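Malate Synthase (Haloferax volcanii, PDB 3OYZ) catalyses the magnesium-dependent Claisen condensation of acetyl-CoA with glyoxylate and the hydrolysis of malyl-CoA to malate and CoA in the glyoxylate cycle. Local coordinates at residues W257-T260 with P261-V265; M245-N248 with Q249-M253. All coordinates share one frame; numbering follows the deposited sequence.

In the fold
The contacts sit on either side of the last strand of the TIM barrel, 255-258: interaction 2 where the preceding helix ends, interaction 1 where the strand passes into helix 261-269. Along the chain interaction 2 comes first, closing helix 238-249 and turning through 249-253; strand 255-258 then runs inward to interaction 1. The two centres lie about 17 Å apart, and the strand sits in the parallel sheet between strands 13-18 and 226-229. Interaction 1 therefore falls at the catalytic end, where acetyl-CoA and pyruvate bind, while interaction 2 lies at the far end, beside a potassium ion and a neighbouring subunit. One strand thus links the substrate pocket to the trimer contact.

Interaction 1 of 2, residues W257-T260 with P261-V265. With ACO (acetyl coenzyme *a), chain B; PYR (pyruvic acid), chain C.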
loop_
_atom_site.group_PDB
_atom_site.type_symbol
_atom_site.label_atom_id
_atom_site.label_comp_id
_atom_site.label_asym_id
_atom_site.label_seq_id
_atom_site.Cartn_x
_atom_site.Cartn_y
_atom_site.Cartn_z
ATOM N N TRP A 257 3.500 19.592 -5.769
ATOM C CA TRP A 257 4.343 20.703 -5.337
ATOM C C TRP A 257 5.074 21.227 -6.614
ATOM O O TRP A 257 5.391 20.440 -7.502
ATOM C CB TRP A 257 5.400 20.140 -4.413
ATOM C CG TRP A 257 6.084 21.047 -3.448
ATOM C CD1 TRP A 257 6.930 22.126 -3.737
ATOM C CD2 TRP A 257 6.089 20.890 -2.023
ATOM N NE1 TRP A 257 7.358 22.683 -2.548
ATOM C CE2 TRP A 257 6.878 21.936 -1.491
ATOM C CE3 TRP A 257 5.442 19.993 -1.132
ATOM C CZ2 TRP A 257 7.066 22.091 -0.114
ATOM C CZ3 TRP A 257 5.594 20.162 0.220
ATOM C CH2 TRP A 257 6.426 21.196 0.739
ATOM N N SER A 258 5.286 22.538 -6.687
ATOM C CA SER A 258 6.057 23.173 -7.774
ATOM C C SER A 258 7.244 23.893 -7.197
ATOM O O SER A 258 7.091 24.530 -6.165
ATOM C CB SER A 258 5.154 24.162 -8.501
ATOM O OG SER A 258 4.387 23.350 -9.331
ATOM N N LEU A 259 8.443 23.732 -7.760
ATOM C CA LEU A 259 9.625 24.335 -7.124
ATOM C C LEU A 259 10.036 25.594 -7.925
ATOM O O LEU A 259 10.845 26.412 -7.472
ATOM C CB LEU A 259 10.803 23.346 -7.051
ATOM C CG LEU A 259 10.477 22.147 -6.138
ATOM C CD1 LEU A 259 11.579 21.152 -6.214
ATOM C CD2 LEU A 259 10.347 22.762 -4.737
ATOM N N THR A 260 9.555 25.677 -9.160
ATOM C CA THR A 260 9.997 26.768 -10.050
ATOM C C THR A 260 8.825 27.354 -10.812
ATOM O O THR A 260 7.792 26.696 -11.009
ATOM C CB THR A 260 11.041 26.273 -11.099
ATOM O OG1 THR A 260 10.415 25.385 -12.036
ATOM C CG2 THR A 260 12.237 25.569 -10.482
ATOM N N PRO A 261 9.020 28.562 -11.414
ATOM C CA PRO A 261 7.847 29.061 -12.147
ATOM C C PRO A 261 7.508 28.163 -13.332
ATOM O O PRO A 261 6.347 28.032 -13.720
ATOM C CB PRO A 261 8.283 30.488 -12.575
ATOM C CG PRO A 261 9.186 30.900 -11.407
ATOM C CD PRO A 261 10.010 29.627 -11.119
ATOM N N GLY A 262 8.513 27.508 -13.898
ATOM C CA GLY A 262 8.259 26.570 -15.015
ATOM C C GLY A 262 7.451 25.332 -14.579
ATOM O O GLY A 262 6.489 24.914 -15.273
ATOM N N GLN A 263 7.753 24.815 -13.383
ATOM C CA GLN A 263 6.895 23.729 -12.840
ATOM C C GLN A 263 5.454 24.177 -12.602
ATOM O O GLN A 263 4.501 23.460 -12.946
ATOM C CB GLN A 263 7.535 23.036 -11.636
ATOM C CG GLN A 263 8.706 22.140 -12.009
ATOM C CD GLN A 263 9.211 21.336 -10.796
ATOM O OE1 GLN A 263 8.979 21.764 -9.683
ATOM N NE2 GLN A 263 9.971 20.277 -10.990
ATOM N N VAL A 264 5.269 25.411 -12.150
ATOM C CA VAL A 264 3.920 25.922 -11.988
ATOM C C VAL A 264 3.081 25.791 -13.271
ATOM O O VAL A 264 1.930 25.290 -13.315
ATOM C CB VAL A 264 3.927 27.372 -11.460
ATOM C CG1 VAL A 264 2.501 27.857 -11.402
ATOM C CG2 VAL A 264 4.432 27.394 -10.045
ATOM N N VAL A 265 3.686 26.240 -14.377
ATOM C CA VAL A 265 2.938 26.235 -15.635
ATOM C C VAL A 265 2.640 24.795 -15.997
ATOM O O VAL A 265 1.525 24.479 -16.357
ATOM C CB VAL A 265 3.716 26.889 -16.830
ATOM C CG1 VAL A 265 2.903 26.686 -18.147
ATOM C CG2 VAL A 265 3.962 28.386 -16.553
HETATM N N1A ACO B . 9.981 31.404 -6.083
HETATM C C2A ACO B . 10.098 32.614 -6.664
HETATM N N3A ACO B . 10.890 32.791 -7.736
HETATM C C4A ACO B . 11.630 31.793 -8.284
HETATM C C5A ACO B . 11.517 30.453 -7.668
HETATM C C6A ACO B . 10.660 30.303 -6.478
HETATM N N6A ACO B . 10.624 29.066 -5.914
HETATM N N7A ACO B . 12.318 29.624 -8.351
HETATM C C8A ACO B . 12.917 30.365 -9.314
HETATM N N9A ACO B . 12.474 31.629 -9.309
HETATM C C1B ACO B . 12.934 32.675 -10.278
HETATM C C2B ACO B . 14.423 32.463 -10.518
HETATM O O2B ACO B . 15.154 33.148 -9.503
HETATM C C3B ACO B . 14.625 33.016 -11.915
HETATM O O3B ACO B . 14.635 34.430 -11.692
HETATM P P3B ACO B . 15.329 35.563 -12.666
HETATM O O7A ACO B . 14.072 36.093 -13.337
HETATM O O8A ACO B . 16.273 34.704 -13.482
HETATM O O9A ACO B . 16.062 36.531 -11.764
HETATM C C4B ACO B . 13.335 32.610 -12.608
HETATM O O4B ACO B . 12.335 32.549 -11.581
HETATM C C5B ACO B . 13.442 31.223 -13.232
HETATM O O5B ACO B . 14.212 30.422 -12.335
HETATM P P1A ACO B . 14.798 28.988 -12.753
HETATM O O1A ACO B . 15.876 29.029 -13.788
HETATM O O2A ACO B . 13.585 28.205 -13.164
HETATM O O3A ACO B . 15.438 28.263 -11.477
HETATM P P2A ACO B . 16.849 28.703 -10.858
HETATM O O4A ACO B . 16.666 30.186 -10.894
HETATM O O5A ACO B . 17.903 27.790 -11.449
HETATM O O6A ACO B . 16.842 28.229 -9.302
HETATM C CBP ACO B . 16.151 26.903 -7.348
HETATM C CCP ACO B . 16.516 26.910 -8.838
HETATM C CDP ACO B . 17.311 27.426 -6.501
HETATM C CEP ACO B . 15.920 25.449 -6.958
HETATM C CAP ACO B . 14.938 27.786 -7.031
HETATM O OAP ACO B . 13.975 27.432 -8.014
HETATM C C9P ACO B . 14.330 27.548 -5.664
HETATM O O9P ACO B . 14.925 27.929 -4.650
HETATM N N8P ACO B . 13.160 26.888 -5.637
HETATM C C7P ACO B . 12.513 26.637 -4.355
HETATM C C6P ACO B . 13.200 25.544 -3.523
HETATM C C5P ACO B . 12.237 25.247 -2.387
HETATM O O5P ACO B . 11.166 25.847 -2.321
HETATM N N4P ACO B . 12.617 24.282 -1.550
HETATM C C3P ACO B . 11.829 23.810 -0.425
HETATM C C2P ACO B . 10.575 23.060 -0.882
HETATM S S1P ACO B . 11.221 21.418 -1.000
HETATM C C ACO B . 11.302 20.728 0.535
HETATM O O ACO B . 11.245 21.373 1.564
HETATM C CH3 ACO B . 11.510 19.246 0.592
HETATM C C PYR C . 10.079 17.413 1.946
HETATM O O PYR C . 10.605 17.097 3.067
HETATM O OXT PYR C . 9.971 16.590 0.965
HETATM C CA PYR C . 9.483 18.672 1.868
HETATM O O3 PYR C . 9.477 19.459 2.907
HETATM C CB PYR C . 8.781 19.088 0.629
HETATM O O HOH W 1 8.133 20.088 -7.699
#
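Gln263 reaches back from the first turn of its helix and lies alongside Leu259, the two side chains pointing the same way. The extended chain of Gln263 brings Gln263 OE1 to 2.8 Å from Leu259 N, with the donor in the carbonyl plane, and a water joins the same OE1 to Trp257 O. Gln263 NE2 is bonded to Tyr232 O; with OE1 and NE2 both engaged, the amide's rotation is fixed. Thr260 is the N-cap: with chi1 at 68°, OG1 sits between the backbone N and the carbonyl carbon and accepts from Gln263 N at 3.0 Å. That rotamer leaves Thr260 CG2 against the coenzyme, 3.5 Å from ACO OAP. Ser258 CB packs on Val264 CG2 at 3.7 Å, and Ser258 OG hydrogen-bonds Tyr241 OH. The pyruvate methyl, PYR CB, lies over one face of the Trp257 ring near its rim, 3.2 Å from Trp257 CH2, and Trp257 NE1 is tied to Thr16 OG1. Acetyl-CoA folds round Leu259 O, which accepts from ACO N8P at 3.0 Å and from ACO N6A at 3.1 Å, so one carbonyl grips both the pantetheine arm and the adenine. Leu259 N and O are both engaged, so the peptide groups on its two sides are held where the coenzyme binds.

Interaction 2 of 2, residues M245-N248 with Q249-M253; sequences MTDN and QAKGM. With K (potassium ion), chain F.
The carboxylate of Asp247 is met from above its plane by Lys251: in one of the two conformers modelled for this lysine, Lys251 NZ stands 3.3 Å from Asp247 OD2, 42° out of the plane, in a tentative salt bridge that a water also spans. In that conformer a second water joins Lys251 NZ to Asp247 O. Asp247 OD2 also pairs with Arg213, so its negative charge is probably well compensated, and the amide of the buried Asn248 bonds Arg213 through OD1 and Asp229 through ND2. A water carries Asn248 ND2 on to Met253 O. Gln249, extended beyond CG, passes Met245 O, with Gln249 CD 3.2 Å from it; Gln249 NE2 is held by Ser270 and OE1 is linked through water to Thr246 OG1. This is the C-terminal end of helix 238-249, closed by a Schellman motif in which Gly252 takes a positive phi of 84°. Its two bonds run from Met253 N to Asn248 O at 3.1 Å and from Gly252 N to Gln249 O at 3.1 Å. Asn248 O also accepts from Lys251 N at 2.8 Å, its two donors coming from opposite faces of the carbonyl plane. Met253 CB, 3.7 Å from Asn248 O, packs beside the cap. Gly252, closing the turn, offers its O to potassium at 2.9 Å, joined there by Ser217, Ser221 and Met197 O of a neighbouring subunit.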
loop_
_atom_site.group_PDB
_atom_site.type_symbol
_atom_site.label_atom_id
_atom_site.label_comp_id
_atom_site.label_asym_id
_atom_site.label_seq_id
_atom_site.Cartn_x
_atom_site.Cartn_y
_atom_site.Cartn_z
ATOM N N MET A 245 3.068 13.356 -12.579
ATOM C CA MET A 245 1.713 13.916 -12.387
ATOM C C MET A 245 0.634 12.990 -12.892
ATOM O O MET A 245 -0.389 12.820 -12.233
ATOM C CB MET A 245 1.567 15.290 -13.049
ATOM C CG MET A 245 2.396 16.313 -12.256
ATOM S SD MET A 245 2.085 17.960 -13.070
ATOM C CE MET A 245 3.163 17.877 -14.507
ATOM N N THR A 246 0.872 12.364 -14.045
ATOM C CA THR A 246 -0.067 11.386 -14.572
ATOM C C THR A 246 -0.184 10.197 -13.630
ATOM O O THR A 246 -1.302 9.760 -13.399
ATOM C CB THR A 246 0.376 10.884 -15.947
ATOM O OG1 THR A 246 0.354 11.999 -16.841
ATOM C CG2 THR A 246 -0.576 9.823 -16.415
ATOM N N ASP A 247 0.938 9.677 -13.138
ATOM C CA ASP A 247 0.889 8.600 -12.137
ATOM C C ASP A 247 0.109 9.008 -10.858
ATOM O O ASP A 247 -0.763 8.271 -10.422
ATOM C CB ASP A 247 2.317 8.218 -11.769
ATOM C CG ASP A 247 2.392 6.833 -11.147
ATOM O OD1 ASP A 247 2.262 5.847 -11.898
ATOM O OD2 ASP A 247 2.544 6.681 -9.916
ATOM N N ASN A 248 0.348 10.204 -10.317
ATOM C CA ASN A 248 -0.434 10.782 -9.216
ATOM C C ASN A 248 -1.916 10.872 -9.463
ATOM O O ASN A 248 -2.681 10.424 -8.617
ATOM C CB ASN A 248 0.013 12.202 -8.814
ATOM C CG ASN A 248 1.423 12.236 -8.332
ATOM O OD1 ASN A 248 2.035 11.189 -7.982
ATOM N ND2 ASN A 248 1.970 13.445 -8.298
ATOM N N GLN A 249 -2.325 11.358 -10.631
ATOM C CA GLN A 249 -3.725 11.599 -10.960
ATOM C C GLN A 249 -4.422 10.230 -10.962
ATOM O O GLN A 249 -5.620 10.140 -10.657
ATOM C CB GLN A 249 -3.827 12.324 -12.328
ATOM C CG GLN A 249 -3.372 13.822 -12.230
ATOM C CD GLN A 249 -2.868 14.407 -13.578
ATOM O OE1 GLN A 249 -3.099 13.819 -14.632
ATOM N NE2 GLN A 249 -2.200 15.535 -13.533
ATOM N N ALA A 250 -3.718 9.175 -11.317
ATOM C CA ALA A 250 -4.386 7.851 -11.305
ATOM C C ALA A 250 -4.586 7.291 -9.885
ATOM O O ALA A 250 -5.314 6.306 -9.726
ATOM C CB ALA A 250 -3.651 6.830 -12.153
ATOM N N LYS A 251 -3.972 7.938 -8.889
ATOM C CA LYS A 251 -4.152 7.618 -7.460
ATOM C C LYS A 251 -5.149 8.597 -6.842
ATOM O O LYS A 251 -5.478 8.488 -5.671
ATOM C CB LYS A 251 -2.822 7.746 -6.694
ATOM C CG LYS A 251 -1.691 6.839 -7.221
ATOM C CD LYS A 251 -0.410 6.991 -6.420
ATOM C CE LYS A 251 0.560 5.830 -6.597
ATOM N NZ LYS A 251 0.532 5.079 -7.879
ATOM N N GLY A 252 -5.628 9.580 -7.607
ATOM C CA GLY A 252 -6.544 10.581 -7.048
ATOM C C GLY A 252 -5.803 11.722 -6.348
ATOM O O GLY A 252 -6.370 12.497 -5.578
ATOM N N MET A 253 -4.503 11.817 -6.565
ATOM C CA MET A 253 -3.728 12.928 -6.016
ATOM C C MET A 253 -3.516 13.962 -7.135
ATOM O O MET A 253 -2.668 13.801 -8.004
ATOM C CB MET A 253 -2.394 12.404 -5.487
ATOM C CG MET A 253 -1.440 13.434 -4.898
ATOM S SD MET A 253 -0.000 12.529 -4.162
ATOM C CE MET A 253 -0.788 12.452 -2.550
HETATM K K K F . -8.043 11.745 -3.275
HETATM O O HOH W 2 -1.657 13.904 -17.161
HETATM O O HOH W 3 -0.822 5.342 -10.313
HETATM O O HOH W 4 2.817 4.070 -9.148
HETATM O O HOH W 5 -0.145 15.358 -9.094
#